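PDB 6LYJ: uracil-DNA glycosylase from Epstein-Barr virus, which belongs to the uracil-DNA glycosylase superfamily of alpha/beta proteins, built around a central parallel sheet of four strands with helices packed against it. Local coordinates for residues Met188-Lys193 with Gln228-Asn233; Asn117-Leu122 with Pro127-Pro132; Asp82-Ile87 with Asn241-Lys246. All blocks are in the same frame, centred on the assembly; numbering follows the deposited sequence.

Contact 1 (Met188-Lys193 with Gln228-Asn233)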
loop_
_atom_site.group_PDB
_atom_site.type_symbol
_atom_site.label_atom_id
_atom_site.label_comp_id
_atom_site.label_asym_id
_atom_site.label_seq_id
_atom_site.Cartn_x
_atom_site.Cartn_y
_atom_site.Cartn_z
ATOM N N MET A 188 -11.593 1.320 5.654
ATOM C CA MET A 188 -11.307 1.789 4.300
ATOM C C MET A 188 -10.467 0.732 3.591
ATOM O O MET A 188 -9.300 0.523 3.938
ATOM C CB MET A 188 -10.590 3.138 4.321
ATOM C CG MET A 188 -11.344 4.262 5.034
ATOM S SD MET A 188 -10.427 5.815 4.967
ATOM C CE MET A 188 -11.527 6.934 5.832
ATOM N N LEU A 189 -11.060 0.078 2.594
ATOM C CA LEU A 189 -10.433 -1.014 1.854
ATOM C C LEU A 189 -10.202 -0.563 0.414
ATOM O O LEU A 189 -11.155 -0.451 -0.364
ATOM C CB LEU A 189 -11.309 -2.266 1.910
ATOM C CG LEU A 189 -11.817 -2.628 3.313
ATOM C CD1 LEU A 189 -12.686 -3.879 3.303
ATOM C CD2 LEU A 189 -10.646 -2.810 4.256
ATOM N N TRP A 190 -8.940 -0.311 0.061
ATOM C CA TRP A 190 -8.571 0.218 -1.251
ATOM C C TRP A 190 -7.877 -0.866 -2.069
ATOM O O TRP A 190 -6.820 -1.363 -1.672
ATOM C CB TRP A 190 -7.650 1.428 -1.103
ATOM C CG TRP A 190 -8.220 2.525 -0.261
ATOM C CD1 TRP A 190 -9.526 2.906 -0.188
ATOM C CD2 TRP A 190 -7.500 3.381 0.633
ATOM N NE1 TRP A 190 -9.666 3.950 0.693
ATOM C CE2 TRP A 190 -8.438 4.262 1.211
ATOM C CE3 TRP A 190 -6.155 3.490 1.000
ATOM C CZ2 TRP A 190 -8.073 5.241 2.138
ATOM C CZ3 TRP A 190 -5.796 4.463 1.923
ATOM C CH2 TRP A 190 -6.752 5.326 2.477
ATOM N N GLY A 191 -8.451 -1.207 -3.221
ATOM C CA GLY A 191 -7.886 -2.225 -4.082
ATOM C C GLY A 191 -8.397 -3.621 -3.760
ATOM O O GLY A 191 -9.120 -3.853 -2.789
ATOM N N ALA A 192 -7.989 -4.577 -4.600
ATOM C CA ALA A 192 -8.516 -5.937 -4.500
ATOM C C ALA A 192 -8.029 -6.635 -3.234
ATOM O O ALA A 192 -8.807 -7.326 -2.563
ATOM C CB ALA A 192 -8.136 -6.747 -5.743
ATOM N N LYS A 193 -6.740 -6.499 -2.910
ATOM C CA LYS A 193 -6.196 -7.201 -1.752
ATOM C C LYS A 193 -6.908 -6.773 -0.476
ATOM O O LYS A 193 -7.411 -7.612 0.280
ATOM C CB LYS A 193 -4.691 -6.946 -1.639
ATOM C CG LYS A 193 -3.883 -7.490 -2.803
ATOM C CD LYS A 193 -4.077 -8.990 -2.967
ATOM C CE LYS A 193 -3.057 -9.767 -2.154
ATOM N NZ LYS A 193 -2.873 -11.144 -2.698
ATOM N N GLN A 228 -15.438 1.979 -7.838
ATOM C CA GLN A 228 -15.240 3.415 -7.945
ATOM C C GLN A 228 -13.752 3.761 -7.887
ATOM O O GLN A 228 -12.956 3.073 -7.244
ATOM C CB GLN A 228 -16.030 4.106 -6.834
ATOM C CG GLN A 228 -15.409 5.336 -6.235
ATOM C CD GLN A 228 -16.338 6.010 -5.254
ATOM O OE1 GLN A 228 -16.607 5.481 -4.176
ATOM N NE2 GLN A 228 -16.844 7.181 -5.625
ATOM N N LYS A 229 -13.375 4.819 -8.603
ATOM C CA LYS A 229 -11.999 5.300 -8.570
ATOM C C LYS A 229 -11.637 5.837 -7.190
ATOM O O LYS A 229 -12.491 6.325 -6.445
ATOM C CB LYS A 229 -11.806 6.410 -9.606
ATOM C CG LYS A 229 -11.758 5.916 -11.029
ATOM C CD LYS A 229 -10.386 5.372 -11.328
ATOM C CE LYS A 229 -10.271 4.908 -12.760
ATOM N NZ LYS A 229 -9.379 3.725 -12.813
ATOM N N PHE A 230 -10.350 5.742 -6.845
ATOM C CA PHE A 230 -9.908 6.286 -5.565
ATOM C C PHE A 230 -10.168 7.786 -5.501
ATOM O O PHE A 230 -10.839 8.275 -4.585
ATOM C CB PHE A 230 -8.432 5.986 -5.312
ATOM C CG PHE A 230 -7.965 6.441 -3.958
ATOM C CD1 PHE A 230 -8.094 5.614 -2.855
ATOM C CD2 PHE A 230 -7.447 7.716 -3.778
ATOM C CE1 PHE A 230 -7.687 6.039 -1.599
ATOM C CE2 PHE A 230 -7.038 8.145 -2.531
ATOM C CZ PHE A 230 -7.159 7.307 -1.438
ATOM N N LEU A 231 -9.615 8.539 -6.451
ATOM C CA LEU A 231 -9.878 9.970 -6.500
ATOM C C LEU A 231 -11.362 10.202 -6.739
ATOM O O LEU A 231 -11.910 9.770 -7.758
ATOM C CB LEU A 231 -9.044 10.629 -7.597
ATOM C CG LEU A 231 -9.162 12.152 -7.679
ATOM C CD1 LEU A 231 -8.517 12.810 -6.468
ATOM C CD2 LEU A 231 -8.544 12.671 -8.967
ATOM N N GLY A 232 -12.017 10.872 -5.796
ATOM C CA GLY A 232 -13.455 11.012 -5.834
ATOM C C GLY A 232 -14.215 10.043 -4.953
ATOM O O GLY A 232 -15.449 10.107 -4.921
ATOM N N ASN A 233 -13.531 9.140 -4.245
ATOM C CA ASN A 233 -14.264 8.156 -3.457
ATOM C C ASN A 233 -14.917 8.766 -2.221
ATOM O O ASN A 233 -15.827 8.150 -1.656
ATOM C CB ASN A 233 -13.355 6.976 -3.072
ATOM C CG ASN A 233 -12.236 7.356 -2.106
ATOM O OD1 ASN A 233 -12.231 8.426 -1.502
ATOM N ND2 ASN A 233 -11.283 6.451 -1.949
#
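Trp190 turns its indole carbon CG beside the backbone N (chi1 -56°), Phe230 swings its CG trans to its own backbone N (chi1 -176°), and the two aromatic groups meet between the strand end and the loop. They form a T-shaped pair in which the phenyl edge points at the indole face, with the planes at 88° and the phenyl centroid 4.8 Å from that of the five-membered ring. A single phenyl carbon does most of the touching. CE1 of Phe230 stands 3.4 Å above the indole plane, over its centre, 3.4 Å from Trp190 CE2 and 3.5 Å from Trp190 CD2. Trp190 is the last residue of strand 186-190, one of the two inner strands of the parallel sheet with order 2-1-3-4 that forms the core of this fold, and the chain passes through Gly191 toward the short helix that follows. Opposite lies a type II beta turn from Phe230 to Asn233, closed by Asn233 N to Phe230 O at 2.8 Å, with Gly232 in its third position. The turn brings the Asn233 amide back over the phenyl group, ND2 lying 3.4 Å above the Phe230 ring plane toward the rim. ND2 also comes within 4.0 Å of Trp190 NE1, too far for a bond. Both polar groups find partners elsewhere: NE1 of Trp190 bonds to His235 ND1, while Asn233 gives ND2 to Ser211 OG and receives the His235 N-H on OD1. Ile118 of helix 113-125 packs against both aromatic side chains.

Contact 2 (Asn117-Leu122 with Pro127-Pro132)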
loop_
_atom_site.group_PDB
_atom_site.type_symbol
_atom_site.label_atom_id
_atom_site.label_comp_id
_atom_site.label_asym_id
_atom_site.label_seq_id
_atom_site.Cartn_x
_atom_site.Cartn_y
_atom_site.Cartn_z
ATOM N N ASN A 117 -1.447 10.397 -3.664
ATOM C CA ASN A 117 -2.813 10.355 -4.186
ATOM C C ASN A 117 -3.854 10.357 -3.068
ATOM O O ASN A 117 -4.952 10.910 -3.238
ATOM C CB ASN A 117 -2.991 9.142 -5.093
ATOM C CG ASN A 117 -2.326 9.333 -6.441
ATOM O OD1 ASN A 117 -2.014 10.459 -6.828
ATOM N ND2 ASN A 117 -2.125 8.239 -7.174
ATOM N N ILE A 118 -3.523 9.766 -1.919
ATOM C CA ILE A 118 -4.368 9.911 -0.735
ATOM C C ILE A 118 -4.512 11.386 -0.380
ATOM O O ILE A 118 -5.620 11.882 -0.133
ATOM C CB ILE A 118 -3.791 9.097 0.438
ATOM C CG1 ILE A 118 -3.910 7.597 0.159
ATOM C CG2 ILE A 118 -4.500 9.452 1.745
ATOM C CD1 ILE A 118 -3.071 6.728 1.086
ATOM N N TYR A 119 -3.382 12.098 -0.323
ATOM C CA TYR A 119 -3.406 13.537 -0.075
ATOM C C TYR A 119 -4.263 14.261 -1.105
ATOM O O TYR A 119 -4.972 15.216 -0.772
ATOM C CB TYR A 119 -1.985 14.104 -0.096
ATOM C CG TYR A 119 -1.108 13.713 1.070
ATOM C CD1 TYR A 119 -1.640 13.107 2.201
ATOM C CD2 TYR A 119 0.256 13.975 1.047
ATOM C CE1 TYR A 119 -0.829 12.746 3.260
ATOM C CE2 TYR A 119 1.070 13.635 2.106
ATOM C CZ TYR A 119 0.524 13.024 3.211
ATOM O OH TYR A 119 1.337 12.695 4.268
ATOM N N ALA A 120 -4.182 13.840 -2.372
ATOM C CA ALA A 120 -4.957 14.493 -3.425
ATOM C C ALA A 120 -6.453 14.327 -3.192
ATOM O O ALA A 120 -7.234 15.263 -3.396
ATOM C CB ALA A 120 -4.562 13.937 -4.795
ATOM N N GLU A 121 -6.871 13.135 -2.764
ATOM C CA GLU A 121 -8.288 12.929 -2.472
ATOM C C GLU A 121 -8.720 13.709 -1.234
ATOM O O GLU A 121 -9.827 14.264 -1.196
ATOM C CB GLU A 121 -8.581 11.438 -2.307
ATOM C CG GLU A 121 -9.927 11.124 -1.658
ATOM C CD GLU A 121 -11.125 11.655 -2.434
ATOM O OE1 GLU A 121 -11.004 11.939 -3.647
ATOM O OE2 GLU A 121 -12.205 11.782 -1.818
ATOM N N LEU A 122 -7.849 13.790 -0.227
ATOM C CA LEU A 122 -8.153 14.610 0.941
ATOM C C LEU A 122 -8.327 16.073 0.545
ATOM O O LEU A 122 -9.231 16.759 1.038
ATOM C CB LEU A 122 -7.045 14.461 1.982
ATOM C CG LEU A 122 -7.114 13.238 2.897
ATOM C CD1 LEU A 122 -5.735 12.945 3.448
ATOM C CD2 LEU A 122 -8.104 13.444 4.028
ATOM N N PRO A 127 -11.957 21.040 2.138
ATOM C CA PRO A 127 -11.390 22.354 1.792
ATOM C C PRO A 127 -10.288 22.818 2.729
ATOM O O PRO A 127 -9.386 23.545 2.295
ATOM C CB PRO A 127 -12.612 23.282 1.860
ATOM C CG PRO A 127 -13.784 22.380 1.623
ATOM C CD PRO A 127 -13.419 21.091 2.303
ATOM N N GLU A 128 -10.331 22.423 4.002
ATOM C CA GLU A 128 -9.305 22.824 4.955
ATOM C C GLU A 128 -8.036 21.984 4.875
ATOM O O GLU A 128 -7.046 22.336 5.526
ATOM C CB GLU A 128 -9.853 22.752 6.382
ATOM C CG GLU A 128 -11.050 23.647 6.649
ATOM C CD GLU A 128 -11.709 23.346 7.984
ATOM O OE1 GLU A 128 -12.202 22.210 8.162
ATOM O OE2 GLU A 128 -11.733 24.242 8.856
ATOM N N PHE A 129 -8.028 20.899 4.104
ATOM C CA PHE A 129 -6.839 20.066 3.971
ATOM C C PHE A 129 -5.927 20.584 2.868
ATOM O O PHE A 129 -6.366 20.795 1.733
ATOM C CB PHE A 129 -7.205 18.608 3.689
ATOM C CG PHE A 129 -6.007 17.700 3.580
ATOM C CD1 PHE A 129 -5.377 17.494 2.360
ATOM C CD2 PHE A 129 -5.501 17.067 4.703
ATOM C CE1 PHE A 129 -4.269 16.667 2.263
ATOM C CE2 PHE A 129 -4.394 16.234 4.612
ATOM C CZ PHE A 129 -3.778 16.038 3.390
ATOM N N SER A 130 -4.658 20.789 3.213
ATOM C CA SER A 130 -3.612 21.146 2.276
ATOM C C SER A 130 -2.551 20.053 2.288
ATOM O O SER A 130 -2.062 19.692 3.368
ATOM C CB SER A 130 -2.983 22.500 2.640
ATOM O OG SER A 130 -1.829 22.752 1.859
ATOM N N PRO A 131 -2.200 19.476 1.141
ATOM C CA PRO A 131 -1.225 18.370 1.124
ATOM C C PRO A 131 0.087 18.780 1.771
ATOM O O PRO A 131 0.668 19.819 1.423
ATOM C CB PRO A 131 -1.044 18.086 -0.374
ATOM C CG PRO A 131 -2.351 18.495 -0.978
ATOM C CD PRO A 131 -2.799 19.702 -0.187
ATOM N N PRO A 132 0.573 18.003 2.734
ATOM C CA PRO A 132 1.831 18.342 3.407
ATOM C C PRO A 132 3.042 17.929 2.580
ATOM O O PRO A 132 2.937 17.259 1.553
ATOM C CB PRO A 132 1.752 17.542 4.709
ATOM C CG PRO A 132 0.964 16.329 4.327
ATOM C CD PRO A 132 -0.050 16.794 3.304
#
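Leu122 lays its CB over one face of the Phe129 ring, a CH-pi contact 3.6 Å from the ring centroid and 15° off the normal, and its CD1 reaches the far end of the same ring, 3.7 Å from Phe129 CZ. With CG trans to the backbone N (chi1 -179°), the Phe129 ring is directed at the helix. A second CH-pi contact forms at Tyr119, where CD of Pro132 sits over the phenol face at 3.6 Å from the centroid and CG of Pro132 comes within 3.5 Å of Tyr119 CE2. Between these two close contacts the Tyr119 and Phe129 rings meet obliquely, neither stacked nor edge-on, with CD1 of Tyr119 at 3.8 Å from CZ of Phe129. Packing is looser on the solvent side, where exposed Pro131 merely brings its CB to 4.1 Å from Tyr119 CB. The hydroxyl of Tyr119 bonds to the carbonyl of His134, farther along the same loop. The arrangement is a chain reversal: after helix 113-125 the loop doubles back along the helix it has just left. Leu122 meanwhile also touches Trp140 of helix 138-142 and Phe236 of helix 235-245.

Contact 3 (Asp82-Ile87 with Asn241-Lys246)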
loop_
_atom_site.group_PDB
_atom_site.type_symbol
_atom_site.label_atom_id
_atom_site.label_comp_id
_atom_site.label_asym_id
_atom_site.label_seq_id
_atom_site.Cartn_x
_atom_site.Cartn_y
_atom_site.Cartn_z
ATOM N N ASP A 82 -10.467 2.970 21.424
ATOM C CA ASP A 82 -10.717 4.283 20.844
ATOM C C ASP A 82 -10.539 4.318 19.328
ATOM O O ASP A 82 -10.617 5.397 18.733
ATOM C CB ASP A 82 -9.807 5.324 21.499
ATOM C CG ASP A 82 -10.090 5.494 22.977
ATOM O OD1 ASP A 82 -11.249 5.285 23.392
ATOM O OD2 ASP A 82 -9.152 5.832 23.728
ATOM N N ILE A 83 -10.287 3.174 18.694
ATOM C CA ILE A 83 -10.111 3.142 17.245
ATOM C C ILE A 83 -11.428 3.485 16.563
ATOM O O ILE A 83 -12.489 2.954 16.917
ATOM C CB ILE A 83 -9.574 1.776 16.796
ATOM C CG1 ILE A 83 -8.132 1.604 17.287
ATOM C CG2 ILE A 83 -9.682 1.623 15.280
ATOM C CD1 ILE A 83 -7.599 0.204 17.156
ATOM N N LYS A 84 -11.368 4.406 15.597
ATOM C CA LYS A 84 -12.530 4.873 14.854
ATOM C C LYS A 84 -12.450 4.607 13.361
ATOM O O LYS A 84 -13.490 4.539 12.704
ATOM C CB LYS A 84 -12.739 6.385 15.057
ATOM C CG LYS A 84 -13.027 6.805 16.484
ATOM C CD LYS A 84 -12.887 8.314 16.640
ATOM C CE LYS A 84 -13.153 8.750 18.069
ATOM N NZ LYS A 84 -13.006 10.225 18.244
ATOM N N VAL A 85 -11.247 4.510 12.800
ATOM C CA VAL A 85 -11.047 4.273 11.377
ATOM C C VAL A 85 -9.911 3.272 11.224
ATOM O O VAL A 85 -8.868 3.404 11.873
ATOM C CB VAL A 85 -10.733 5.573 10.605
ATOM C CG1 VAL A 85 -10.555 5.281 9.119
ATOM C CG2 VAL A 85 -11.830 6.600 10.806
ATOM N N VAL A 86 -10.117 2.270 10.375
ATOM C CA VAL A 86 -9.094 1.288 10.033
ATOM C C VAL A 86 -8.790 1.434 8.549
ATOM O O VAL A 86 -9.701 1.376 7.715
ATOM C CB VAL A 86 -9.532 -0.148 10.363
ATOM C CG1 VAL A 86 -8.449 -1.133 9.944
ATOM C CG2 VAL A 86 -9.811 -0.286 11.853
ATOM N N ILE A 87 -7.519 1.656 8.229
ATOM C CA ILE A 87 -7.036 1.728 6.855
ATOM C C ILE A 87 -6.056 0.579 6.664
ATOM O O ILE A 87 -5.084 0.457 7.422
ATOM C CB ILE A 87 -6.364 3.079 6.564
ATOM C CG1 ILE A 87 -7.357 4.226 6.779
ATOM C CG2 ILE A 87 -5.817 3.105 5.147
ATOM C CD1 ILE A 87 -6.738 5.598 6.691
ATOM N N ASN A 241 -18.643 11.758 8.547
ATOM C CA ASN A 241 -20.100 11.768 8.671
ATOM C C ASN A 241 -20.581 10.607 9.530
ATOM O O ASN A 241 -21.451 10.775 10.394
ATOM C CB ASN A 241 -20.766 11.718 7.294
ATOM C CG ASN A 241 -20.540 12.979 6.487
ATOM O OD1 ASN A 241 -20.134 14.011 7.024
ATOM N ND2 ASN A 241 -20.826 12.911 5.192
ATOM N N PHE A 242 -20.019 9.418 9.302
ATOM C CA PHE A 242 -20.386 8.258 10.104
ATOM C C PHE A 242 -20.060 8.495 11.571
ATOM O O PHE A 242 -20.903 8.280 12.450
ATOM C CB PHE A 242 -19.670 7.015 9.575
ATOM C CG PHE A 242 -19.924 5.770 10.376
ATOM C CD1 PHE A 242 -21.066 5.012 10.158
ATOM C CD2 PHE A 242 -19.008 5.337 11.325
ATOM C CE1 PHE A 242 -21.300 3.855 10.886
ATOM C CE2 PHE A 242 -19.234 4.180 12.052
ATOM C CZ PHE A 242 -20.382 3.438 11.832
ATOM N N LEU A 243 -18.844 8.977 11.847
ATOM C CA LEU A 243 -18.440 9.197 13.233
ATOM C C LEU A 243 -19.361 10.204 13.912
ATOM O O LEU A 243 -19.741 10.023 15.075
ATOM C CB LEU A 243 -16.982 9.658 13.293
ATOM C CG LEU A 243 -15.934 8.654 12.794
ATOM C CD1 LEU A 243 -14.524 9.234 12.876
ATOM C CD2 LEU A 243 -16.027 7.346 13.575
ATOM N N ARG A 244 -19.735 11.269 13.200
ATOM C CA ARG A 244 -20.648 12.254 13.770
ATOM C C ARG A 244 -22.006 11.628 14.062
ATOM O O ARG A 244 -22.596 11.866 15.121
ATOM C CB ARG A 244 -20.815 13.446 12.827
ATOM C CG ARG A 244 -21.724 14.530 13.402
ATOM C CD ARG A 244 -21.751 15.803 12.561
ATOM N NE ARG A 244 -22.090 15.548 11.163
ATOM C CZ ARG A 244 -21.217 15.519 10.164
ATOM N NH1 ARG A 244 -21.636 15.293 8.926
ATOM N NH2 ARG A 244 -19.929 15.718 10.402
ATOM N N GLU A 245 -22.510 10.816 13.128
ATOM C CA GLU A 245 -23.792 10.143 13.323
ATOM C C GLU A 245 -23.772 9.233 14.550
ATOM O O GLU A 245 -24.782 9.108 15.253
ATOM C CB GLU A 245 -24.152 9.355 12.064
ATOM C CG GLU A 245 -25.354 8.436 12.202
ATOM C CD GLU A 245 -25.461 7.453 11.051
ATOM O OE1 GLU A 245 -25.862 6.296 11.294
ATOM O OE2 GLU A 245 -25.132 7.834 9.906
ATOM N N LYS A 246 -22.640 8.592 14.826
ATOM C CA LYS A 246 -22.542 7.677 15.956
ATOM C C LYS A 246 -22.129 8.375 17.248
ATOM O O LYS A 246 -21.900 7.700 18.258
ATOM C CB LYS A 246 -21.558 6.549 15.637
ATOM C CG LYS A 246 -21.983 5.656 14.481
ATOM C CD LYS A 246 -23.262 4.907 14.806
ATOM C CE LYS A 246 -23.597 3.890 13.723
ATOM N NZ LYS A 246 -24.781 3.064 14.093
#
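Leu243 overlaps the base of the Lys84 side chain with both of its methyl groups: CD2 lies 3.7 Å and CD1 4.0 Å from Lys84 CB. CD2 also rests 3.9 Å from the carbonyl O of Lys84, and CD1 makes a longer apolar contact with Val85 CG2 at 4.3 Å. The leucine thus straddles the point where loop becomes strand. On the lysine the packing falls mainly on the beta carbon and backbone carbonyl; beyond CG the chain runs extended and leads away from the helix, and its ammonium group bonds to the carbonyl of Gly249 in the segment that follows helix 235-245. Ile251 of that same segment also packs on Leu243. Elsewhere on the helix, one turn holds itself together through Arg244 NH1 and Asn241 OD1 at 2.7 Å. This bond is bent, with an N-H to oxygen angle of 139°, and the donor stands 50° out of the carbonyl plane; the other terminal nitrogen of the guanidinium, NH2, makes a salt bridge with Glu250. Near the helix end, CG of Lys246 lies 3.8 Å above one face of the Phe242 ring. Strand 85-89 runs between strands 145-149 and 186-190, and Lys84, just before it, already bonds through its backbone to Gly144 and Val186. The contact sets helix 235-245, late in the chain, against the start of an inner strand of the parallel sheet, as expected of the alpha/beta fold of the uracil-DNA glycosylase superfamily.

Along the chain, contact 3 closes the widest loop, from 82-87 to 241-246, and contacts 2 and 1 follow one another inside it. Their centres lie about 16 Å (contacts 1 and 2), 18 Å (1 and 3) and 19 Å (2 and 3) apart. Contacts 1 and 3 share the parallel sheet, where strands 186-190 and 85-89 are neighbours and Met188 N probably bonds to Val86 O. Contacts 1 and 2 join through Glu121 of helix 113-125, whose carboxylate probably accepts the Gly232 N-H. Contacts 2 and 3 do not touch. Contacts 1 and 3 join the late part of the chain to the sheet, and the Glu121 link brings in helix 113-125, consistent with a single compact domain.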